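Local coordinates for aspartate aminotransferase (Rhodobacter sphaeroides, PDB 3NRA), which probably transfers amino groups between L-aspartate and 2-oxoglutarate with pyridoxal 5'-phosphate as cofactor, at residues 352-355 with 356-360; 386-389 with 390-394. All coordinates share one frame; numbering follows the deposited sequence.

Contact 1 of 2, residues 352-355 with 356-360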
# COMPACT_ATOMS: atom_id res chain seq x y z
N ALA B 352 24.36 19.55 5.19
CA ALA B 352 22.97 19.62 5.66
C ALA B 352 22.51 21.08 5.88
O ALA B 352 21.34 21.42 5.61
CB ALA B 352 22.79 18.81 6.94
N GLU B 353 23.43 21.93 6.33
CA GLU B 353 23.15 23.33 6.54
C GLU B 353 22.95 24.03 5.19
O GLU B 353 22.07 24.85 5.06
CB GLU B 353 24.29 23.99 7.37
CG GLU B 353 24.42 23.39 8.82
CD GLU B 353 25.69 23.81 9.58
OE1 GLU B 353 26.75 24.13 8.95
OE2 GLU B 353 25.64 23.79 10.83
N PHE B 354 23.72 23.64 4.16
CA PHE B 354 23.60 24.25 2.87
C PHE B 354 22.25 23.95 2.22
O PHE B 354 21.64 24.85 1.61
CB PHE B 354 24.72 23.80 1.94
CG PHE B 354 24.80 24.60 0.67
CD1 PHE B 354 25.14 25.96 0.71
CD2 PHE B 354 24.57 24.02 -0.55
CE1 PHE B 354 25.21 26.72 -0.46
CE2 PHE B 354 24.62 24.79 -1.73
CZ PHE B 354 24.94 26.14 -1.68
N VAL B 355 21.76 22.72 2.39
CA VAL B 355 20.41 22.35 1.89
C VAL B 355 19.31 23.27 2.48
O VAL B 355 18.45 23.74 1.77
CB VAL B 355 20.07 20.87 2.18
CG1 VAL B 355 18.56 20.60 1.98
CG2 VAL B 355 20.93 19.93 1.32
N LYS B 356 19.40 23.55 3.78
CA LYS B 356 18.48 24.49 4.43
C LYS B 356 18.64 25.89 3.85
O LYS B 356 17.65 26.56 3.58
CB LYS B 356 18.70 24.51 5.92
CG LYS B 356 18.35 23.18 6.61
CD LYS B 356 18.70 23.18 8.08
CE LYS B 356 18.20 21.88 8.76
NZ LYS B 356 18.11 22.03 10.25
N ILE B 357 19.88 26.30 3.61
CA ILE B 357 20.19 27.62 3.09
C ILE B 357 19.69 27.80 1.63
O ILE B 357 19.19 28.86 1.27
CB ILE B 357 21.73 27.90 3.23
CG1 ILE B 357 22.04 28.25 4.69
CG2 ILE B 357 22.20 29.01 2.31
CD1 ILE B 357 23.49 28.25 5.04
N LEU B 358 19.77 26.76 0.83
CA LEU B 358 19.22 26.79 -0.53
C LEU B 358 17.72 27.09 -0.53
O LEU B 358 17.24 27.85 -1.36
CB LEU B 358 19.46 25.47 -1.24
CG LEU B 358 20.84 25.22 -1.77
CD1 LEU B 358 20.87 23.82 -2.41
CD2 LEU B 358 21.29 26.32 -2.79
N ARG B 359 17.01 26.49 0.42
CA ARG B 359 15.59 26.72 0.59
C ARG B 359 15.32 28.14 1.14
O ARG B 359 14.49 28.87 0.59
CB ARG B 359 15.01 25.65 1.52
CG ARG B 359 13.54 25.75 1.71
CD ARG B 359 12.96 24.44 2.16
NE ARG B 359 11.50 24.53 2.27
CZ ARG B 359 10.80 24.67 3.41
NH1 ARG B 359 11.40 24.73 4.62
NH2 ARG B 359 9.46 24.73 3.36
N LEU B 360 16.05 28.53 2.17
CA LEU B 360 15.91 29.88 2.79
C LEU B 360 16.22 31.03 1.82
O LEU B 360 15.45 31.98 1.72
CB LEU B 360 16.81 30.00 4.01
CG LEU B 360 16.34 31.01 5.03
CD1 LEU B 360 15.27 30.36 5.91
CD2 LEU B 360 17.52 31.54 5.88
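F354 and L358, one turn apart on the amphipathic alpha-helix 351-362, pack an aromatic face against a branched side chain in an i to i+4 CH-pi contact. L358 CG lies 4.2 Å from the centroid of the F354 ring and 27° off its normal. On the ring, CE2 meets both CG and CD2 of L358 at 3.8 Å, and CZ meets CD2. CG of F354 sits beside the carbonyl carbon, anti to its own N (chi1 -169°), and the ring stands outward from the helix with one face turned to L358. Both side chains lie on the buried side of the helix. L401 of helix 388-404 touches both, V402 adds to the cover of F354, and V366 of strand 364-368 adds to that of L358. Beneath them, the bond from L358 N to F354 O is 2.8 Å long and binds the same pair through the backbone.

V355 and K356 turn to less buried sides. V355 CB lies against K356 N at 3.2 Å. K356 CB rests on E353 O and its CG lies 3.6 Å from A352 O, which places the foot of the lysine over the carbonyls of the preceding turn, while the extended chain beyond CG carries NZ away from the helix. The bonds donated by K356 N and accepted by V355 O are weak, as K356 N stands 3.4 Å from A352 O and R359 N is likewise far from V355 O. Between them the helix is tighter: I357 N donates to E353 O in the plane of that carbonyl. The E353 carboxylate turns back along the chain, where OE1 accepts from the backbone N of A350. Close beside I357 N, I357 CG1 also touches E353 O, at 3.4 Å.

Contact 2 of 2, residues 386-389 with 390-394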
# COMPACT_ATOMS: atom_id res chain seq x y z
N GLN B 386 10.64 19.37 -14.46
CA GLN B 386 10.17 20.65 -13.94
C GLN B 386 9.82 21.55 -15.10
O GLN B 386 10.13 21.23 -16.27
CB GLN B 386 11.27 21.33 -13.13
CG GLN B 386 11.82 20.52 -11.93
CD GLN B 386 10.78 20.29 -10.85
OE1 GLN B 386 9.81 21.10 -10.69
NE2 GLN B 386 10.95 19.18 -10.10
N ASP B 387 9.21 22.69 -14.79
CA ASP B 387 9.13 23.79 -15.74
C ASP B 387 10.56 24.15 -16.18
O ASP B 387 11.41 24.35 -15.35
CB ASP B 387 8.44 25.00 -15.12
CG ASP B 387 8.39 26.20 -16.07
OD1 ASP B 387 7.43 26.30 -16.87
OD2 ASP B 387 9.31 27.06 -16.01
N HIS B 388 10.79 24.19 -17.50
CA HIS B 388 12.13 24.38 -18.08
C HIS B 388 12.79 25.66 -17.60
O HIS B 388 13.88 25.64 -17.09
CB HIS B 388 12.05 24.41 -19.62
CG HIS B 388 13.38 24.40 -20.31
ND1 HIS B 388 13.72 23.44 -21.24
CD2 HIS B 388 14.45 25.23 -20.22
CE1 HIS B 388 14.95 23.67 -21.68
NE2 HIS B 388 15.41 24.75 -21.08
N GLU B 389 12.13 26.77 -17.81
CA GLU B 389 12.73 28.06 -17.48
C GLU B 389 12.90 28.24 -15.97
O GLU B 389 13.93 28.71 -15.53
CB GLU B 389 11.90 29.19 -18.08
CG GLU B 389 11.99 29.21 -19.62
CD GLU B 389 11.35 30.44 -20.23
OE1 GLU B 389 10.63 31.17 -19.49
OE2 GLU B 389 11.59 30.68 -21.44
N ALA B 390 11.87 27.86 -15.19
CA ALA B 390 11.96 27.93 -13.72
C ALA B 390 13.12 27.07 -13.20
O ALA B 390 13.89 27.53 -12.39
CB ALA B 390 10.66 27.53 -13.09
N ALA B 391 13.29 25.88 -13.77
CA ALA B 391 14.36 24.97 -13.36
C ALA B 391 15.75 25.56 -13.62
O ALA B 391 16.64 25.47 -12.78
CB ALA B 391 14.21 23.61 -14.09
N VAL B 392 15.92 26.17 -14.79
CA VAL B 392 17.20 26.74 -15.18
C VAL B 392 17.55 27.94 -14.27
O VAL B 392 18.64 27.98 -13.72
CB VAL B 392 17.20 27.16 -16.67
CG1 VAL B 392 18.40 28.03 -16.98
CG2 VAL B 392 17.18 25.89 -17.58
N ALA B 393 16.59 28.88 -14.10
CA ALA B 393 16.70 30.01 -13.14
C ALA B 393 17.01 29.55 -11.72
O ALA B 393 17.85 30.14 -11.08
CB ALA B 393 15.43 30.88 -13.14
N ALA B 394 16.37 28.47 -11.26
CA ALA B 394 16.66 27.90 -9.94
C ALA B 394 18.10 27.38 -9.85
O ALA B 394 18.79 27.63 -8.89
CB ALA B 394 15.65 26.76 -9.60
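D387 OD2 accepts the backbone N-H of A390 at 2.8 Å, the N-cap bond that opens helix 388-404. It is nearly straight, with an N-H...O angle of 165°, and A390 N meets OD2 almost along its C-O axis. CG of D387 lies anti to the backbone N (chi1 177°), which brings the carboxylate round beside the start of the helix. The same oxygen also lies 3.3 Å from A390 CB, so the methyl group packs against its acceptor. D387 serves the first turn twice, because its main-chain O receives A391 N at 2.9 Å. The following carbonyls continue the pattern, H388 O taking V392 N and E389 O taking A393 N.

Side chains four and five residues apart add apolar contacts. The H388 imidazole and V392 run side by side in the same direction, and V392 CG2 comes within 3.9 Å of H388 CD2, meeting the ring obliquely. NE2 of H388 is hydrogen-bonded to E318 OE1 of helix 304-324, whose A314 and I315 also touch the H388 side chain; the H388-E318 bond, with V392 also touching E318, ties the start of helix 388-404 to helix 304-324. Across the helix start, Q386 CB meets A391 CB at 3.8 Å, using the residue before the N-cap and the fourth residue after the N-cap, the positions of a hydrophobic staple, although the glutamine gives just its CB. A bend at chi2 (-65°) then sends the amide away, and NE2 bonds to the backbone oxygens of N383 and H46.

The cap thus supplies an acceptor for a first-turn N-H that lacks a carbonyl one turn earlier in the helix, and the negative charge of the aspartate would probably interact favourably with the positive end of the helix dipole.

In the fold
The two contacts lie in series along the C-terminal part of the chain and on the same side of its centre. Their centres are 19 Å apart, and their nearest atoms stay about 7 Å from each other, so they do not touch. Helix 388-404 connects them: contact 2 forms its beginning, and its later turns, through I398, L401 and V402, pack on the buried side of contact 1. Between the two in sequence run strands 364-368 and 380-383, neighbours in the smaller mixed sheet. K253, which carries pyridoxal phosphate as a Schiff base, belongs to neither contact; both are structural contacts in the part of the chain that follows it in sequence.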